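Local structure of monoglyceride lipase (Saccharomyces cerevisiae, 4ZWN) at residues E90-D95 with E121-K126; L138-H143 with G148-Y153; S303-E308 with N314-D319; Y247-E250 with I254-N257. The protein hydrolyses monoacylglycerols, with a strong preference for monounsaturated ones, to free fatty acids and glycerol, and takes part in the breakdown of fatty acid ethyl esters. The protein carries 2 engineered substitutions. One frame throughout, in Å; residues are numbered along the deposited sequence.

Overall arrangement
Contacts 1, 2 and 3 are buried, while contact 4 lies at the periphery, about 20 Å from the centre of the chain, its N249-I254 half buried and its Q255 side partly exposed. Contacts 1 and 2 both pack a helix against the central mixed sheet of the alpha/beta-hydrolase fold; they touch each other where E121 OE1 meets Y153 OH. Contact 3 joins the loop after H302 to helix 310-326 and meets contact 2 through the rings of F305 and W141. The chemistry follows position: stacked phenylalanines in contact 1, sulfur and methyl groups in contact 2, a valine methyl on a ring in contact 3, and amide hydrogen bonds in the peripheral turn 247-257.

Contact 1 of 4, residues E90-D95 with E121-K126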
# COMPACT_ATOMS: atom_id res chain seq x y z
N GLU A 90 -12.67 -4.15 -9.77
CA GLU A 90 -12.39 -2.73 -9.94
C GLU A 90 -11.28 -2.30 -9.00
O GLU A 90 -11.12 -2.86 -7.92
CB GLU A 90 -13.65 -1.90 -9.69
CG GLU A 90 -14.76 -2.13 -10.70
CD GLU A 90 -16.02 -1.36 -10.37
OE1 GLU A 90 -16.17 -0.92 -9.20
OE2 GLU A 90 -16.87 -1.19 -11.27
N SER A 91 -10.52 -1.29 -9.41
CA SER A 91 -9.49 -0.72 -8.55
C SER A 91 -9.66 0.78 -8.40
O SER A 91 -10.12 1.47 -9.32
CB SER A 91 -8.09 -1.01 -9.10
OG SER A 91 -7.79 -2.40 -9.06
N PHE A 92 -9.30 1.29 -7.23
CA PHE A 92 -9.22 2.72 -7.00
C PHE A 92 -7.94 3.03 -6.25
O PHE A 92 -7.67 2.44 -5.20
CB PHE A 92 -10.44 3.23 -6.22
CG PHE A 92 -10.49 4.73 -6.11
CD1 PHE A 92 -9.80 5.39 -5.10
CD2 PHE A 92 -11.23 5.49 -7.00
CE1 PHE A 92 -9.85 6.77 -5.00
CE2 PHE A 92 -11.29 6.86 -6.90
CZ PHE A 92 -10.59 7.51 -5.90
N THR A 93 -7.15 3.95 -6.79
CA THR A 93 -5.96 4.41 -6.10
C THR A 93 -5.82 5.91 -6.27
O THR A 93 -6.39 6.50 -7.19
CB THR A 93 -4.69 3.70 -6.61
OG1 THR A 93 -3.59 4.01 -5.75
CG2 THR A 93 -4.36 4.13 -8.03
N PHE A 94 -5.07 6.53 -5.37
CA PHE A 94 -4.83 7.96 -5.44
C PHE A 94 -3.43 8.26 -4.92
O PHE A 94 -2.96 7.61 -4.00
CB PHE A 94 -5.88 8.74 -4.64
CG PHE A 94 -5.84 8.48 -3.16
CD1 PHE A 94 -6.46 7.36 -2.62
CD2 PHE A 94 -5.19 9.35 -2.31
CE1 PHE A 94 -6.43 7.12 -1.26
CE2 PHE A 94 -5.15 9.12 -0.95
CZ PHE A 94 -5.77 8.00 -0.42
N ASP A 95 -2.77 9.24 -5.54
CA ASP A 95 -1.50 9.71 -5.01
C ASP A 95 -1.79 10.46 -3.71
O ASP A 95 -2.50 11.46 -3.71
CB ASP A 95 -0.78 10.62 -6.02
CG ASP A 95 -0.29 9.86 -7.25
OD1 ASP A 95 -0.33 8.61 -7.24
OD2 ASP A 95 0.14 10.52 -8.22
N GLU A 121 -10.12 8.64 4.74
CA GLU A 121 -11.55 8.55 5.03
C GLU A 121 -12.38 9.16 3.91
O GLU A 121 -13.46 8.67 3.59
CB GLU A 121 -11.88 9.23 6.36
CG GLU A 121 -11.25 8.60 7.59
CD GLU A 121 -11.90 7.29 8.00
OE1 GLU A 121 -12.81 6.81 7.29
OE2 GLU A 121 -11.51 6.74 9.05
N HIS A 122 -11.86 10.23 3.31
CA HIS A 122 -12.55 10.90 2.21
C HIS A 122 -12.73 9.99 1.00
O HIS A 122 -13.80 9.96 0.39
CB HIS A 122 -11.80 12.16 1.79
CG HIS A 122 -12.31 12.77 0.52
ND1 HIS A 122 -13.45 13.55 0.48
CD2 HIS A 122 -11.87 12.69 -0.75
CE1 HIS A 122 -13.67 13.94 -0.76
NE2 HIS A 122 -12.73 13.43 -1.53
N PHE A 123 -11.67 9.27 0.65
CA PHE A 123 -11.69 8.42 -0.53
C PHE A 123 -12.33 7.07 -0.25
O PHE A 123 -12.79 6.39 -1.17
CB PHE A 123 -10.28 8.23 -1.08
CG PHE A 123 -9.72 9.46 -1.73
CD1 PHE A 123 -10.12 9.82 -3.00
CD2 PHE A 123 -8.80 10.25 -1.06
CE1 PHE A 123 -9.62 10.96 -3.61
CE2 PHE A 123 -8.29 11.39 -1.66
CZ PHE A 123 -8.70 11.74 -2.93
N VAL A 124 -12.36 6.68 1.02
CA VAL A 124 -13.09 5.49 1.42
C VAL A 124 -14.58 5.73 1.22
O VAL A 124 -15.28 4.93 0.60
CB VAL A 124 -12.81 5.11 2.89
CG1 VAL A 124 -13.90 4.18 3.42
CG2 VAL A 124 -11.44 4.46 3.03
N GLU A 125 -15.06 6.87 1.73
CA GLU A 125 -16.47 7.22 1.62
C GLU A 125 -16.90 7.45 0.17
O GLU A 125 -18.05 7.19 -0.18
CB GLU A 125 -16.77 8.46 2.45
CG GLU A 125 -16.59 8.24 3.94
CD GLU A 125 -16.75 9.52 4.73
OE1 GLU A 125 -16.87 10.59 4.11
OE2 GLU A 125 -16.76 9.44 5.98
N LYS A 126 -15.98 7.94 -0.65
CA LYS A 126 -16.25 8.14 -2.07
C LYS A 126 -16.51 6.81 -2.76
O LYS A 126 -17.50 6.66 -3.49
CB LYS A 126 -15.07 8.86 -2.74
CG LYS A 126 -15.23 9.07 -4.24
CD LYS A 126 -13.95 9.65 -4.84
CE LYS A 126 -14.21 10.34 -6.18
NZ LYS A 126 -14.62 9.40 -7.26
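F94 and F123 form the main aromatic pair between strand 89-94 and helix 113-134. Their ring centroids lie 4.2 Å apart and the planes differ by 17°, which defines a face-to-face stack. F123 CE2 comes within 3.8 Å of F94 CD2. F94 reaches this place with CG between its backbone N and carbonyl carbon (chi1 65°), whereas F92, two residues earlier on the same side of the strand, has CG anti to its backbone N and sets its ring edge beside F123, with K126 farther along the helix.

The second aromatic pair is oblique, with 5.9 Å between the F92 and F123 centroids and planes inclined by 38°. F92 CE1 approaches F123 CD1 to 3.7 Å at the rim of the F92 ring. F92, F94 and F123 together make an aromatic cluster. The other face of F123, opposite F94, is taken by the imidazole of H122, which presents its edge with CD2 3.7 Å above the plane; H122 NE2 is hydrogen-bonded to E39.

A lysine methylene also packs against the F92 ring: K126 CD lies 4.1 Å from F92 CZ, while its ammonium group pairs with E130. F94 also packs on F46 and Y48 of the adjacent strand 44-51.

With the axes 10.3 Å apart, the rings fill the gap between sheet and helix. Attachment here is therefore carried by dispersion and aromatic contact, with the charged lysine end directed to a partner on its own helix.

Contact 2 of 4, residues L138-H143 with G148-Y153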
# COMPACT_ATOMS: atom_id res chain seq x y z
N LEU A 138 -16.16 -3.53 -0.95
CA LEU A 138 -14.96 -2.70 -1.04
C LEU A 138 -13.84 -3.27 -0.18
O LEU A 138 -13.97 -3.37 1.04
CB LEU A 138 -15.27 -1.27 -0.62
CG LEU A 138 -14.09 -0.29 -0.67
CD1 LEU A 138 -13.59 -0.13 -2.11
CD2 LEU A 138 -14.47 1.05 -0.08
N PHE A 139 -12.74 -3.64 -0.83
CA PHE A 139 -11.58 -4.18 -0.13
C PHE A 139 -10.48 -3.13 -0.05
O PHE A 139 -10.43 -2.21 -0.86
CB PHE A 139 -11.07 -5.44 -0.82
CG PHE A 139 -12.03 -6.60 -0.77
CD1 PHE A 139 -13.00 -6.76 -1.76
CD2 PHE A 139 -11.98 -7.52 0.26
CE1 PHE A 139 -13.89 -7.82 -1.71
CE2 PHE A 139 -12.86 -8.58 0.31
CZ PHE A 139 -13.82 -8.73 -0.68
N MET A 140 -9.59 -3.28 0.94
CA MET A 140 -8.51 -2.33 1.13
C MET A 140 -7.14 -3.02 1.03
O MET A 140 -6.89 -4.02 1.70
CB MET A 140 -8.65 -1.62 2.48
CG MET A 140 -7.56 -0.60 2.78
SD MET A 140 -7.87 0.36 4.28
CE MET A 140 -9.32 1.29 3.79
N TRP A 141 -6.28 -2.46 0.19
CA TRP A 141 -4.95 -3.02 -0.07
C TRP A 141 -3.89 -1.95 0.17
O TRP A 141 -4.11 -0.78 -0.15
CB TRP A 141 -4.88 -3.55 -1.50
CG TRP A 141 -3.53 -4.04 -1.95
CD1 TRP A 141 -3.10 -5.34 -1.97
CD2 TRP A 141 -2.45 -3.26 -2.48
NE1 TRP A 141 -1.82 -5.41 -2.47
CE2 TRP A 141 -1.40 -4.15 -2.79
CE3 TRP A 141 -2.26 -1.89 -2.72
CZ2 TRP A 141 -0.18 -3.72 -3.32
CZ3 TRP A 141 -1.05 -1.47 -3.25
CH2 TRP A 141 -0.03 -2.38 -3.54
N GLY A 142 -2.75 -2.34 0.71
CA GLY A 142 -1.68 -1.41 0.96
C GLY A 142 -0.31 -2.06 0.89
O GLY A 142 -0.15 -3.21 1.32
N HIS A 143 0.66 -1.35 0.34
CA HIS A 143 2.03 -1.86 0.28
C HIS A 143 2.97 -1.04 1.15
O HIS A 143 2.94 0.19 1.13
CB HIS A 143 2.54 -1.87 -1.16
CG HIS A 143 4.00 -2.20 -1.26
ND1 HIS A 143 4.51 -3.44 -0.95
CD2 HIS A 143 5.06 -1.43 -1.60
CE1 HIS A 143 5.82 -3.44 -1.12
NE2 HIS A 143 6.18 -2.23 -1.51
N GLY A 148 1.06 -0.45 6.30
CA GLY A 148 0.96 -0.01 7.68
C GLY A 148 -0.30 0.81 7.90
O GLY A 148 -0.95 0.71 8.94
N ILE A 149 -0.63 1.64 6.91
CA ILE A 149 -1.85 2.44 6.95
C ILE A 149 -3.07 1.54 6.88
O ILE A 149 -4.04 1.72 7.63
CB ILE A 149 -1.87 3.46 5.79
CG1 ILE A 149 -0.74 4.47 5.96
CG2 ILE A 149 -3.22 4.18 5.73
CD1 ILE A 149 -0.51 5.35 4.75
N CYS A 150 -3.02 0.56 5.99
CA CYS A 150 -4.12 -0.38 5.79
C CYS A 150 -4.46 -1.17 7.05
O CYS A 150 -5.62 -1.27 7.43
CB CYS A 150 -3.79 -1.34 4.65
SG CYS A 150 -5.01 -2.65 4.43
N LEU A 151 -3.44 -1.75 7.68
CA LEU A 151 -3.66 -2.55 8.88
C LEU A 151 -4.12 -1.69 10.04
O LEU A 151 -4.90 -2.14 10.89
CB LEU A 151 -2.39 -3.31 9.26
CG LEU A 151 -1.92 -4.35 8.24
CD1 LEU A 151 -0.67 -5.06 8.74
CD2 LEU A 151 -3.02 -5.36 7.94
N ASN A 152 -3.65 -0.44 10.09
CA ASN A 152 -4.08 0.48 11.13
C ASN A 152 -5.51 0.96 10.93
O ASN A 152 -6.25 1.13 11.90
CB ASN A 152 -3.13 1.68 11.21
CG ASN A 152 -1.95 1.42 12.13
OD1 ASN A 152 -2.08 1.46 13.35
ND2 ASN A 152 -0.78 1.17 11.54
N TYR A 153 -5.91 1.16 9.67
CA TYR A 153 -7.27 1.57 9.37
C TYR A 153 -8.25 0.52 9.89
O TYR A 153 -9.33 0.86 10.37
CB TYR A 153 -7.48 1.79 7.87
CG TYR A 153 -8.82 2.42 7.55
CD1 TYR A 153 -8.98 3.81 7.53
CD2 TYR A 153 -9.94 1.63 7.30
CE1 TYR A 153 -10.20 4.39 7.24
CE2 TYR A 153 -11.17 2.21 7.01
CZ TYR A 153 -11.30 3.58 6.99
OH TYR A 153 -12.52 4.15 6.71
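M140 meets C150 and Y153, and sulfur takes part in both encounters. Against C150 the apolar contact is SG to M140 CG, 3.7 Å; separately, C150 SG makes a van der Waals approach of 3.6 Å to M140 O.

With Y153 the interaction is methyl- and sulfur-aromatic. M140 runs straight out and then bends at its last torsion (chi3 -67°), which brings CE over one face of the phenol ring, 4.0 Å from the centroid and 26° off the normal. This is CH-pi geometry. SD stands further aside, 4.6 Å from the same centroid and oblique to the ring, a Met-aromatic contact. The hydroxyl of Y153 bonds to E121 of helix 113-134.

Backbone proximity is the third component. G142 has no CB, and C150 CB comes within 4.2 Å of G142 N, so the helix can lie close to the strand; the CA atoms of G142 and C150 are 5.5 Å apart, and the segment axes 7.0 Å. G142 and H143 open the GXSXG motif, the nucleophile elbow of this family, whose serine S144 is the probable nucleophile.

Within the helix, N152 ND2 donates to G148 O at 2.6 Å, and N152 N reaches that oxygen from the opposite face of its plane.

The chemistry implies a close, largely apolar seat for helix 145-156 on strand 138-143, with the methionine methyl and sulfur together packing beside the tyrosine, where the backbones are farther apart.

Contact 3 of 4, residues S303-E308 with N314-D319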
# COMPACT_ATOMS: atom_id res chain seq x y z
N SER A 303 8.87 -5.32 -3.20
CA SER A 303 7.73 -4.89 -4.01
C SER A 303 7.18 -6.06 -4.81
O SER A 303 7.37 -6.13 -6.03
CB SER A 303 8.11 -3.75 -4.96
OG SER A 303 8.50 -2.59 -4.24
N ILE A 304 6.49 -6.98 -4.14
CA ILE A 304 6.04 -8.22 -4.76
C ILE A 304 4.84 -8.04 -5.68
O ILE A 304 4.61 -8.86 -6.57
CB ILE A 304 5.69 -9.27 -3.69
CG1 ILE A 304 4.62 -8.73 -2.73
CG2 ILE A 304 6.93 -9.68 -2.92
CD1 ILE A 304 4.19 -9.72 -1.67
N PHE A 305 4.08 -6.97 -5.48
CA PHE A 305 2.86 -6.73 -6.25
C PHE A 305 3.07 -5.78 -7.42
O PHE A 305 2.13 -5.50 -8.16
CB PHE A 305 1.76 -6.17 -5.35
CG PHE A 305 0.94 -7.21 -4.66
CD1 PHE A 305 -0.05 -7.89 -5.35
CD2 PHE A 305 1.12 -7.48 -3.31
CE1 PHE A 305 -0.82 -8.85 -4.71
CE2 PHE A 305 0.35 -8.43 -2.67
CZ PHE A 305 -0.62 -9.11 -3.38
N SER A 306 4.29 -5.27 -7.58
CA SER A 306 4.49 -4.21 -8.56
C SER A 306 5.78 -4.34 -9.37
O SER A 306 5.76 -4.22 -10.59
CB SER A 306 4.47 -2.86 -7.86
OG SER A 306 5.50 -2.77 -6.89
N LEU A 307 6.90 -4.60 -8.69
CA LEU A 307 8.20 -4.49 -9.34
C LEU A 307 9.00 -5.79 -9.38
O LEU A 307 10.13 -5.81 -9.86
CB LEU A 307 9.02 -3.39 -8.65
CG LEU A 307 8.35 -2.01 -8.67
CD1 LEU A 307 9.14 -1.00 -7.84
CD2 LEU A 307 8.16 -1.52 -10.10
N GLU A 308 8.41 -6.88 -8.90
CA GLU A 308 9.12 -8.16 -8.89
C GLU A 308 9.00 -8.91 -10.21
O GLU A 308 8.37 -8.43 -11.16
CB GLU A 308 8.61 -9.04 -7.75
CG GLU A 308 9.43 -8.94 -6.47
CD GLU A 308 10.82 -9.54 -6.61
OE1 GLU A 308 11.09 -10.22 -7.63
OE2 GLU A 308 11.65 -9.34 -5.70
N ASN A 314 3.01 -13.44 -10.42
CA ASN A 314 1.94 -14.39 -10.73
C ASN A 314 1.52 -15.20 -9.51
O ASN A 314 0.33 -15.33 -9.23
CB ASN A 314 2.37 -15.32 -11.87
CG ASN A 314 2.48 -14.60 -13.20
OD1 ASN A 314 1.81 -13.60 -13.43
ND2 ASN A 314 3.33 -15.12 -14.08
N THR A 315 2.51 -15.72 -8.79
CA THR A 315 2.25 -16.49 -7.58
C THR A 315 1.56 -15.63 -6.53
O THR A 315 0.60 -16.05 -5.88
CB THR A 315 3.56 -17.05 -6.98
OG1 THR A 315 4.25 -17.82 -7.98
CG2 THR A 315 3.26 -17.94 -5.78
N VAL A 316 2.06 -14.41 -6.37
CA VAL A 316 1.54 -13.49 -5.37
C VAL A 316 0.14 -13.00 -5.72
O VAL A 316 -0.76 -13.00 -4.87
CB VAL A 316 2.49 -12.28 -5.19
CG1 VAL A 316 1.82 -11.18 -4.41
CG2 VAL A 316 3.78 -12.72 -4.49
N PHE A 317 -0.07 -12.60 -6.97
CA PHE A 317 -1.37 -12.10 -7.40
C PHE A 317 -2.45 -13.18 -7.40
O PHE A 317 -3.60 -12.91 -7.06
CB PHE A 317 -1.29 -11.46 -8.79
CG PHE A 317 -2.64 -11.12 -9.36
CD1 PHE A 317 -3.34 -10.02 -8.91
CD2 PHE A 317 -3.22 -11.92 -10.34
CE1 PHE A 317 -4.59 -9.71 -9.43
CE2 PHE A 317 -4.46 -11.62 -10.86
CZ PHE A 317 -5.15 -10.51 -10.40
N ASN A 318 -2.08 -14.39 -7.81
CA ASN A 318 -3.04 -15.49 -7.83
C ASN A 318 -3.58 -15.80 -6.45
O ASN A 318 -4.76 -16.14 -6.29
CB ASN A 318 -2.42 -16.74 -8.44
CG ASN A 318 -2.29 -16.65 -9.95
OD1 ASN A 318 -2.92 -15.81 -10.58
ND2 ASN A 318 -1.46 -17.52 -10.52
N ASP A 319 -2.73 -15.68 -5.43
CA ASP A 319 -3.17 -15.92 -4.07
C ASP A 319 -4.16 -14.84 -3.65
O ASP A 319 -5.16 -15.11 -2.99
CB ASP A 319 -1.99 -15.98 -3.11
CG ASP A 319 -1.19 -17.26 -3.24
OD1 ASP A 319 -1.72 -18.23 -3.82
OD2 ASP A 319 -0.04 -17.31 -2.76
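V316 is the residue most deeply engaged: CG1 lies between the F305 ring and I304 CD1, and CG2 adds a second contact to I304. CG1, anti to the backbone N (chi1 167°), rests over one face of the F305 ring. It lies 3.5 Å from the centroid and only 16° off the normal, the geometry of a CH-pi contact, and it is displaced toward the far rim, where F305 CZ is nearest at 3.4 Å. The packing at this point is tight.

F305 comes second in buried surface. Its CB does not head straight for the helix, yet the ring extends far enough to lie against it, and F305 CE1 also approaches F317 CA to 4.3 Å. W141 of strand 138-143 meets the same ring edge-to-face.

I304 adds the third apolar surface. With CG1 placed between backbone N and carbonyl carbon (chi1 57°), its CD1 comes 3.9 Å from V316 CG1, while I304 CB is 4.0 Å from V316 CG2. I304 lies about 6 Å, side chain to side chain, from H302, so the packing involves the loop that carries the probable charge-relay histidine.

Around the contact, helix 310-326 is also held to strand 292-297, where V316 packs on Y297 and D319 hydrogen-bonds its hydroxyl. Helix 78-86 lies beside it, with L80 touching both F305 and F317, and H83 meeting the F317 ring edge-to-face.

Contact 4 of 4, residues Y247-E250 with I254-N257; sequences YKNE and IQKN
N249 puts both ends of its amide into use against the start of helix 253-257. Its OD1 accepts a hydrogen bond from the backbone N of I254 at 2.9 Å, nearly straight at 172° and lying in the carbonyl plane of the asparagine. The I254 side chain presses on the same oxygen, with CG1 at 3.2 Å from N249 OD1, so this half of the contact is compact and buried. Beyond it, I254 packs on F283 and D286 of helix 277-286 and on P288.

The two segments flank the turn between helix 233-248 and the short helix 253-257, on the route from the sheet's 165-169 strand to strand 264-269. N249 is the first residue to leave the helix, with positive phi; its CG, anti to the backbone N, directs the amide to I254 and Q255. The N-H groups of a first helical turn lack acceptors within their own helix, and OD1 supplies one to I254.

The other half is looser. N249 ND2 donates to Q255 OE1 at 3.0 Å, and the two amide planes are 11° apart. Q255 reaches it by a bend in the middle of its chain (chi2 89°), which brings the carboxamide alongside the asparagine amide, almost in its plane, while its partly exposed surface meets a crystal neighbour. K248 and E250 are exposed to solvent, E250 pointing away from the second helix, and Y247 points away and forms a cation-pi pair with K282.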
# COMPACT_ATOMS: atom_id res chain seq x y z
N TYR A 247 3.66 -3.28 16.26
CA TYR A 247 4.64 -4.29 16.65
C TYR A 247 4.75 -4.45 18.16
O TYR A 247 4.88 -5.56 18.67
CB TYR A 247 6.02 -3.96 16.07
CG TYR A 247 7.05 -5.02 16.38
CD1 TYR A 247 6.99 -6.27 15.75
CD2 TYR A 247 8.07 -4.79 17.29
CE1 TYR A 247 7.92 -7.25 16.03
CE2 TYR A 247 9.01 -5.77 17.57
CZ TYR A 247 8.93 -6.99 16.93
OH TYR A 247 9.86 -7.97 17.21
N LYS A 248 4.70 -3.33 18.86
CA LYS A 248 4.74 -3.35 20.31
C LYS A 248 3.42 -3.88 20.87
O LYS A 248 3.41 -4.65 21.83
CB LYS A 248 5.05 -1.96 20.87
CG LYS A 248 4.40 -1.67 22.21
CD LYS A 248 5.04 -0.47 22.90
CE LYS A 248 6.39 -0.84 23.50
NZ LYS A 248 6.24 -1.88 24.56
N ASN A 249 2.32 -3.48 20.24
CA ASN A 249 0.98 -3.91 20.64
C ASN A 249 0.73 -3.71 22.13
O ASN A 249 0.35 -4.64 22.85
CB ASN A 249 0.75 -5.38 20.27
CG ASN A 249 -0.72 -5.78 20.34
OD1 ASN A 249 -1.60 -4.94 20.17
ND2 ASN A 249 -0.98 -7.06 20.59
N GLU A 250 0.94 -2.48 22.58
CA GLU A 250 0.82 -2.14 23.99
C GLU A 250 -0.63 -2.24 24.46
O GLU A 250 -1.53 -1.70 23.83
CB GLU A 250 1.37 -0.73 24.24
CG GLU A 250 1.50 -0.35 25.70
CD GLU A 250 2.17 1.00 25.89
OE1 GLU A 250 2.43 1.69 24.88
OE2 GLU A 250 2.45 1.36 27.06
N ILE A 254 -4.28 -4.25 19.31
CA ILE A 254 -4.79 -4.96 18.15
C ILE A 254 -6.02 -5.78 18.51
O ILE A 254 -7.05 -5.69 17.85
CB ILE A 254 -3.71 -5.86 17.53
CG1 ILE A 254 -2.51 -5.02 17.10
CG2 ILE A 254 -4.28 -6.64 16.36
CD1 ILE A 254 -1.39 -5.81 16.48
N GLN A 255 -5.92 -6.58 19.57
CA GLN A 255 -7.03 -7.44 19.99
C GLN A 255 -8.29 -6.64 20.31
O GLN A 255 -9.40 -7.10 20.06
CB GLN A 255 -6.63 -8.27 21.22
CG GLN A 255 -5.58 -9.32 20.97
CD GLN A 255 -4.17 -8.80 21.15
OE1 GLN A 255 -3.93 -7.59 21.08
NE2 GLN A 255 -3.23 -9.71 21.38
N LYS A 256 -8.11 -5.44 20.86
CA LYS A 256 -9.24 -4.64 21.32
C LYS A 256 -9.91 -3.82 20.21
O LYS A 256 -11.11 -3.60 20.24
CB LYS A 256 -8.80 -3.70 22.44
CG LYS A 256 -8.42 -4.39 23.74
CD LYS A 256 -7.97 -3.38 24.78
CE LYS A 256 -7.45 -4.06 26.03
NZ LYS A 256 -7.01 -3.06 27.04
N ASN A 257 -9.12 -3.37 19.24
CA ASN A 257 -9.63 -2.41 18.27
C ASN A 257 -9.80 -2.94 16.84
O ASN A 257 -10.48 -2.32 16.02
CB ASN A 257 -8.72 -1.18 18.24
CG ASN A 257 -8.68 -0.47 19.58
OD1 ASN A 257 -9.52 0.37 19.87
ND2 ASN A 257 -7.69 -0.81 20.40